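Local coordinates for outer membrane protein (Bartonella henselae, PDB 2FI9), which is of unknown function and belongs to the uncharacterised DUF498/DUF598 family of proteins, at residues Gly43-Asp48 / Ile59-Glu64; Asp19-Gly24 / Ala106-Asn111. All blocks are in the same frame, centred on the assembly; numbering follows the deposited sequence.

Contact 1: residues Gly43-Asp48 / Ile59-Glu64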
ATOM      1  N   GLY A  43       6.028  -8.544  -4.402  1.00 32.97           N
ATOM      2  CA  GLY A  43       6.998  -8.043  -3.440  1.00 32.92           C
ATOM      3  C   GLY A  43       6.682  -6.705  -2.828  1.00 32.86           C
ATOM      4  O   GLY A  43       5.580  -6.169  -2.999  1.00 33.33           O
ATOM      5  N   ILE A  44       7.660  -6.173  -2.111  1.00 32.35           N
ATOM      6  CA  ILE A  44       7.576  -4.848  -1.521  1.00 33.02           C
ATOM      7  C   ILE A  44       8.545  -3.966  -2.289  1.00 33.44           C
ATOM      8  O   ILE A  44       9.743  -4.274  -2.344  1.00 33.58           O
ATOM      9  CB  ILE A  44       7.973  -4.886  -0.025  1.00 32.96           C
ATOM     10  CG1 ILE A  44       7.084  -5.890   0.721  1.00 34.07           C
ATOM     11  CG2 ILE A  44       7.864  -3.480   0.610  1.00 33.73           C
ATOM     12  CD1 ILE A  44       7.433  -6.111   2.188  1.00 32.89           C
ATOM     13  N   TYR A  45       8.041  -2.877  -2.868  1.00 33.45           N
ATOM     14  CA  TYR A  45       8.839  -1.978  -3.700  1.00 33.41           C
ATOM     15  C   TYR A  45       8.801  -0.565  -3.129  1.00 33.96           C
ATOM     16  O   TYR A  45       7.763  -0.127  -2.629  1.00 32.49           O
ATOM     17  CB  TYR A  45       8.253  -1.902  -5.111  1.00 34.03           C
ATOM     18  CG  TYR A  45       8.132  -3.215  -5.839  1.00 33.99           C
ATOM     19  CD1 TYR A  45       9.072  -3.588  -6.793  1.00 34.59           C
ATOM     20  CD2 TYR A  45       7.062  -4.073  -5.592  1.00 34.27           C
ATOM     21  CE1 TYR A  45       8.964  -4.793  -7.479  1.00 33.55           C
ATOM     22  CE2 TYR A  45       6.937  -5.283  -6.266  1.00 33.76           C
ATOM     23  CZ  TYR A  45       7.890  -5.628  -7.216  1.00 34.07           C
ATOM     24  OH  TYR A  45       7.789  -6.825  -7.887  1.00 34.56           O
ATOM     25  N   GLY A  46       9.915   0.152  -3.212  1.00 34.09           N
ATOM     26  CA  GLY A  46       9.888   1.584  -2.914  1.00 34.89           C
ATOM     27  C   GLY A  46       9.133   2.331  -3.998  1.00 35.93           C
ATOM     28  O   GLY A  46       9.225   1.994  -5.185  1.00 35.47           O
ATOM     29  N   ILE A  47       8.355   3.331  -3.591  1.00 35.85           N
ATOM     30  CA  ILE A  47       7.775   4.263  -4.540  1.00 36.67           C
ATOM     31  C   ILE A  47       8.011   5.688  -4.054  1.00 36.67           C
ATOM     32  O   ILE A  47       7.936   5.989  -2.856  1.00 36.50           O
ATOM     33  CB  ILE A  47       6.274   4.022  -4.803  1.00 37.06           C
ATOM     34  CG1 ILE A  47       5.548   3.685  -3.516  1.00 38.26           C
ATOM     35  CG2 ILE A  47       6.082   2.903  -5.838  1.00 38.67           C
ATOM     36  CD1 ILE A  47       4.142   4.137  -3.504  1.00 41.74           C
ATOM     37  N   ASP A  48       8.308   6.559  -5.002  1.00 36.67           N
ATOM     38  CA  ASP A  48       8.689   7.911  -4.691  1.00 36.77           C
ATOM     39  C   ASP A  48       7.463   8.800  -4.631  1.00 35.76           C
ATOM     40  O   ASP A  48       7.210   9.565  -5.556  1.00 36.43           O
ATOM     41  CB  ASP A  48       9.660   8.424  -5.741  1.00 37.79           C
ATOM     42  CG  ASP A  48      10.456   9.612  -5.255  1.00 41.42           C
ATOM     43  OD1 ASP A  48      10.694   9.720  -4.024  1.00 44.80           O
ATOM     44  OD2 ASP A  48      10.850  10.439  -6.110  1.00 44.43           O
ATOM     45  N   ILE A  59       0.086   3.679  -8.365  1.00 35.08           N
ATOM     46  CA  ILE A  59      -0.698   2.451  -8.269  1.00 35.34           C
ATOM     47  C   ILE A  59      -0.526   1.531  -9.495  1.00 34.83           C
ATOM     48  O   ILE A  59      -1.157   0.477  -9.588  1.00 34.56           O
ATOM     49  CB  ILE A  59      -2.212   2.741  -7.999  1.00 35.00           C
ATOM     50  CG1 ILE A  59      -2.866   3.448  -9.195  1.00 34.87           C
ATOM     51  CG2 ILE A  59      -2.390   3.552  -6.707  1.00 35.74           C
ATOM     52  CD1 ILE A  59      -4.379   3.245  -9.273  1.00 34.66           C
ATOM     53  N   SER A  60       0.340   1.934 -10.415  1.00 34.47           N
ATOM     54  CA  SER A  60       0.555   1.184 -11.654  1.00 34.49           C
ATOM     55  C   SER A  60       0.916  -0.295 -11.440  1.00 34.23           C
ATOM     56  O   SER A  60       0.443  -1.152 -12.174  1.00 32.99           O
ATOM     57  CB  SER A  60       1.612   1.871 -12.526  1.00 34.85           C
ATOM     58  OG  SER A  60       2.829   2.014 -11.817  1.00 36.32           O
ATOM     59  N   ARG A  61       1.720  -0.600 -10.420  1.00 33.97           N
ATOM     60  CA  ARG A  61       2.075  -1.997 -10.152  1.00 34.70           C
ATOM     61  C   ARG A  61       0.883  -2.807  -9.641  1.00 34.66           C
ATOM     62  O   ARG A  61       0.771  -4.018  -9.928  1.00 34.53           O
ATOM     63  CB  ARG A  61       3.236  -2.098  -9.168  1.00 34.77           C
ATOM     64  CG  ARG A  61       4.601  -1.952  -9.804  1.00 36.66           C
ATOM     65  CD  ARG A  61       5.685  -2.233  -8.764  1.00 36.19           C
ATOM     66  NE  ARG A  61       7.038  -2.054  -9.287  1.00 39.50           N
ATOM     67  CZ  ARG A  61       7.728  -2.985  -9.952  1.00 40.27           C
ATOM     68  NH1 ARG A  61       7.205  -4.184 -10.205  1.00 41.64           N
ATOM     69  NH2 ARG A  61       8.962  -2.722 -10.365  1.00 39.80           N
ATOM     70  N   VAL A  62       0.011  -2.137  -8.881  1.00 34.00           N
ATOM     71  CA  VAL A  62      -1.218  -2.746  -8.388  1.00 33.59           C
ATOM     72  C   VAL A  62      -2.126  -3.096  -9.561  1.00 33.76           C
ATOM     73  O   VAL A  62      -2.619  -4.221  -9.653  1.00 33.44           O
ATOM     74  CB  VAL A  62      -1.959  -1.825  -7.398  1.00 33.53           C
ATOM     75  CG1 VAL A  62      -3.346  -2.368  -7.069  1.00 32.62           C
ATOM     76  CG2 VAL A  62      -1.163  -1.686  -6.146  1.00 33.38           C
ATOM     77  N   LEU A  63      -2.331  -2.144 -10.464  1.00 33.55           N
ATOM     78  CA  LEU A  63      -3.184  -2.382 -11.614  1.00 34.51           C
ATOM     79  C   LEU A  63      -2.628  -3.563 -12.425  1.00 34.89           C
ATOM     80  O   LEU A  63      -3.369  -4.450 -12.855  1.00 35.16           O
ATOM     81  CB  LEU A  63      -3.296  -1.112 -12.473  1.00 34.07           C
ATOM     82  CG  LEU A  63      -3.978   0.075 -11.753  1.00 35.55           C
ATOM     83  CD1 LEU A  63      -3.949   1.320 -12.623  1.00 36.01           C
ATOM     84  CD2 LEU A  63      -5.425  -0.239 -11.348  1.00 34.29           C
ATOM     85  N   GLU A  64      -1.318  -3.571 -12.613  1.00 35.50           N
ATOM     86  CA  GLU A  64      -0.667  -4.582 -13.443  1.00 36.38           C
ATOM     87  C   GLU A  64      -0.768  -5.996 -12.856  1.00 36.05           C
ATOM     88  O   GLU A  64      -0.734  -6.986 -13.590  1.00 36.47           O
ATOM     89  CB  GLU A  64       0.800  -4.195 -13.671  1.00 36.62           C
ATOM     90  CG  GLU A  64       0.979  -2.941 -14.565  1.00 38.02           C
ATOM     91  CD  GLU A  64       2.377  -2.309 -14.447  1.00 38.32           C
ATOM     92  OE1 GLU A  64       3.300  -2.990 -13.945  1.00 41.15           O
ATOM     93  OE2 GLU A  64       2.567  -1.147 -14.876  1.00 38.84           O
TER

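Contact 2: residues Asp19-Gly24 / Ala106-Asn111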
ATOM      1  N   ASP A  19       6.403  -4.498  10.224  1.00 34.58           N
ATOM      2  CA  ASP A  19       6.675  -4.529  11.665  1.00 34.68           C
ATOM      3  C   ASP A  19       6.721  -3.155  12.342  1.00 34.61           C
ATOM      4  O   ASP A  19       6.617  -3.074  13.564  1.00 34.04           O
ATOM      5  CB  ASP A  19       7.962  -5.313  11.947  1.00 35.16           C
ATOM      6  CG  ASP A  19       7.884  -6.735  11.431  1.00 36.53           C
ATOM      7  OD1 ASP A  19       6.795  -7.339  11.524  1.00 39.08           O
ATOM      8  OD2 ASP A  19       8.893  -7.250  10.920  1.00 39.66           O
ATOM      9  N   ALA A  20       6.882  -2.093  11.553  1.00 33.90           N
ATOM     10  CA  ALA A  20       6.948  -0.736  12.090  1.00 33.87           C
ATOM     11  C   ALA A  20       6.730   0.290  10.993  1.00 34.42           C
ATOM     12  O   ALA A  20       6.956   0.006   9.813  1.00 34.22           O
ATOM     13  CB  ALA A  20       8.275  -0.487  12.782  1.00 33.74           C
ATOM     14  N   TYR A  21       6.251   1.467  11.397  1.00 34.55           N
ATOM     15  CA  TYR A  21       6.162   2.632  10.526  1.00 34.72           C
ATOM     16  C   TYR A  21       6.580   3.829  11.379  1.00 34.78           C
ATOM     17  O   TYR A  21       6.786   3.699  12.598  1.00 34.16           O
ATOM     18  CB  TYR A  21       4.739   2.803   9.966  1.00 35.33           C
ATOM     19  CG  TYR A  21       3.678   3.031  11.025  1.00 35.83           C
ATOM     20  CD1 TYR A  21       3.260   4.315  11.347  1.00 37.05           C
ATOM     21  CD2 TYR A  21       3.103   1.958  11.714  1.00 37.22           C
ATOM     22  CE1 TYR A  21       2.290   4.539  12.336  1.00 38.60           C
ATOM     23  CE2 TYR A  21       2.135   2.172  12.700  1.00 36.68           C
ATOM     24  CZ  TYR A  21       1.740   3.453  13.002  1.00 37.28           C
ATOM     25  OH  TYR A  21       0.780   3.679  13.961  1.00 38.89           O
ATOM     26  N   GLY A  22       6.700   4.992  10.748  1.00 34.23           N
ATOM     27  CA  GLY A  22       7.265   6.164  11.411  1.00 33.46           C
ATOM     28  C   GLY A  22       8.661   6.408  10.889  1.00 33.57           C
ATOM     29  O   GLY A  22       9.246   5.544  10.203  1.00 33.47           O
ATOM     30  N   ASN A  23       9.206   7.577  11.213  1.00 33.10           N
ATOM     31  CA  ASN A  23      10.592   7.910  10.905  1.00 33.34           C
ATOM     32  C   ASN A  23      10.868   7.906   9.401  1.00 32.85           C
ATOM     33  O   ASN A  23      11.958   7.524   8.947  1.00 32.72           O
ATOM     34  CB  ASN A  23      11.553   6.963  11.643  1.00 34.00           C
ATOM     35  CG  ASN A  23      13.013   7.398  11.526  1.00 36.48           C
ATOM     36  OD1 ASN A  23      13.323   8.593  11.580  1.00 39.58           O
ATOM     37  ND2 ASN A  23      13.917   6.427  11.363  1.00 38.83           N
ATOM     38  N   GLY A  24       9.864   8.322   8.637  1.00 32.19           N
ATOM     39  CA  GLY A  24       9.957   8.417   7.189  1.00 32.00           C
ATOM     40  C   GLY A  24      10.133   7.067   6.507  1.00 31.78           C
ATOM     41  O   GLY A  24      10.560   6.999   5.350  1.00 32.45           O
ATOM     42  N   ALA A 106      -3.562   1.604   7.934  1.00 29.89           N
ATOM     43  CA  ALA A 106      -3.372   0.731   6.778  1.00 31.06           C
ATOM     44  C   ALA A 106      -2.375  -0.394   7.108  1.00 30.91           C
ATOM     45  O   ALA A 106      -2.587  -1.569   6.747  1.00 31.53           O
ATOM     46  CB  ALA A 106      -2.922   1.536   5.580  1.00 30.52           C
ATOM     47  N   VAL A 107      -1.290  -0.048   7.803  1.00 31.40           N
ATOM     48  CA  VAL A 107      -0.315  -1.065   8.224  1.00 31.01           C
ATOM     49  C   VAL A 107      -0.999  -2.155   9.053  1.00 31.62           C
ATOM     50  O   VAL A 107      -0.827  -3.358   8.780  1.00 31.16           O
ATOM     51  CB  VAL A 107       0.869  -0.457   9.045  1.00 31.22           C
ATOM     52  CG1 VAL A 107       1.673  -1.559   9.789  1.00 30.03           C
ATOM     53  CG2 VAL A 107       1.771   0.413   8.147  1.00 30.63           C
ATOM     54  N   ARG A 108      -1.774  -1.738  10.057  1.00 31.90           N
ATOM     55  CA  ARG A 108      -2.373  -2.681  10.993  1.00 32.57           C
ATOM     56  C   ARG A 108      -3.383  -3.570  10.297  1.00 33.05           C
ATOM     57  O   ARG A 108      -3.419  -4.771  10.553  1.00 33.59           O
ATOM     58  CB  ARG A 108      -3.026  -1.946  12.160  1.00 32.93           C
ATOM     59  CG  ARG A 108      -2.016  -1.324  13.106  1.00 33.49           C
ATOM     60  CD  ARG A 108      -2.697  -0.672  14.297  1.00 36.60           C
ATOM     61  NE  ARG A 108      -3.485   0.511  13.930  1.00 39.54           N
ATOM     62  CZ  ARG A 108      -3.024   1.763  13.939  1.00 40.12           C
ATOM     63  NH1 ARG A 108      -1.764   2.016  14.279  1.00 41.80           N
ATOM     64  NH2 ARG A 108      -3.826   2.762  13.609  1.00 39.35           N
ATOM     65  N   THR A 109      -4.151  -2.977   9.381  1.00 33.10           N
ATOM     66  CA  THR A 109      -5.169  -3.680   8.603  1.00 33.72           C
ATOM     67  C   THR A 109      -4.534  -4.611   7.581  1.00 33.40           C
ATOM     68  O   THR A 109      -4.987  -5.745   7.422  1.00 33.48           O
ATOM     69  CB  THR A 109      -6.137  -2.708   7.861  1.00 33.80           C
ATOM     70  OG1 THR A 109      -6.728  -1.793   8.789  1.00 35.77           O
ATOM     71  CG2 THR A 109      -7.245  -3.474   7.175  1.00 34.76           C
ATOM     72  N   PHE A 110      -3.507  -4.126   6.877  1.00 32.98           N
ATOM     73  CA  PHE A 110      -2.723  -4.981   5.976  1.00 31.83           C
ATOM     74  C   PHE A 110      -2.199  -6.235   6.680  1.00 32.38           C
ATOM     75  O   PHE A 110      -2.335  -7.344   6.160  1.00 32.09           O
ATOM     76  CB  PHE A 110      -1.544  -4.224   5.366  1.00 31.25           C
ATOM     77  CG  PHE A 110      -0.661  -5.085   4.499  1.00 31.80           C
ATOM     78  CD1 PHE A 110      -1.080  -5.469   3.225  1.00 31.23           C
ATOM     79  CD2 PHE A 110       0.580  -5.547   4.967  1.00 30.79           C
ATOM     80  CE1 PHE A 110      -0.280  -6.272   2.416  1.00 30.58           C
ATOM     81  CE2 PHE A 110       1.406  -6.368   4.146  1.00 30.88           C
ATOM     82  CZ  PHE A 110       0.976  -6.731   2.877  1.00 31.43           C
ATOM     83  N   ASN A 111      -1.590  -6.054   7.850  1.00 32.25           N
ATOM     84  CA  ASN A 111      -1.015  -7.174   8.589  1.00 32.59           C
ATOM     85  C   ASN A 111      -2.067  -8.225   8.900  1.00 32.79           C
ATOM     86  O   ASN A 111      -1.828  -9.420   8.709  1.00 31.99           O
ATOM     87  CB  ASN A 111      -0.332  -6.690   9.872  1.00 32.49           C
ATOM     88  CG  ASN A 111       0.982  -5.980   9.600  1.00 33.37           C
ATOM     89  OD1 ASN A 111       1.494  -5.999   8.481  1.00 32.28           O
ATOM     90  ND2 ASN A 111       1.547  -5.369  10.632  1.00 33.11           N
TER

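Contact 1: residues Gly43-Asp48 / Ile59-Glu64
Arg61, near the start of the short helix 60-64, lays its guanidinium flat on the phenol ring of Tyr45 in strand 43-47, outermost in the mixed sheet, and so joins that strand to the helix. The two planes are only 15° apart and their centres lie 3.7 Å from each other, an offset, nearly parallel stack that is also a cation-pi pair. CZ does not sit over the middle of the ring: it is shifted toward the CD1-CE1 side, with Arg61 CZ 3.3 Å from Tyr45 CE1. The ring centre is taken instead by the aliphatic part of the chain, a CH-pi contact in which Arg61 CD stands 3.9 Å from the centroid of the Tyr45 ring. Arg61 reaches this far because it is extended from CG to NE (chi2 -173°, chi3 -177°); the turn at chi4 sets the guanidinium plane nearly parallel to the ring. The phenol oxygen is hydrogen-bonded to Ser42 OG, a bond that would limit movement of the ring's outer end. His11 also meets this ring, and Ile40 of strand 36-40 touches both partners. With dispersion and cation-pi attraction doing the work, the arginine's N-H groups are not spent on the tyrosine, and its charge stays at the protein surface.

Contact 2: residues Asp19-Gly24 / Ala106-Asn111
The small antiparallel sheet of strands 18-22, 25-28 and 31-34 leans on helix 103-115 through Tyr21, which meets Val107 and Arg108 of that helix. Tyr21 CG stands between its own backbone N and carbonyl carbon (chi1 62°), and from there the ring extends to the helix. The ring carbon CD2 makes the apolar touch, Tyr21 CD2 lying 4.1 Å from Val107 CG2, with the methyl approaching the ring obliquely. Phe26, from the adjacent strand 25-28, packs against both Tyr21 and Val107, so this pair joins a larger apolar patch between sheet and helix. The strand carrying Tyr21 is itself irregular: a classic beta bulge sets Asp19 and Ala20 together across from Arg27 of strand 25-28. A second tie between strand and helix lies close by, where Asn111 OD1 accepts a hydrogen bond from the backbone N of Ile18. At the outer end of the tyrosine, Arg108 NH1 donates a weak hydrogen bond to Tyr21 OH, 3.1 Å long and well bent at 127°. The hydroxyl meets the guanidinium at its edge, near the guanidinium plane, while the two flat groups are turned 62° apart; a bend at chi3 brings the arginine's end round to the phenol.

In the fold
Both contacts pair a tyrosine on a strand with an arginine on a helix, but they use different elements and lie on opposite sides of the chain's centre, their own centres about 17 Å apart. Contact 1 belongs to the mixed sheet, whose outermost strand 43-47 it joins to a short helix, and it is a surface contact, with neither touching residue buried. Contact 2 connects the separate three-stranded sheet to helix 103-115 and is partly buried, because Val107 lies inside while the two polar partners stay exposed. The chemistry follows: in the 43-48/59-64 pair the arginine meets a ring face, whereas in 19-24/106-111 it meets only the phenol's hydroxyl end and a methyl supplies the packing.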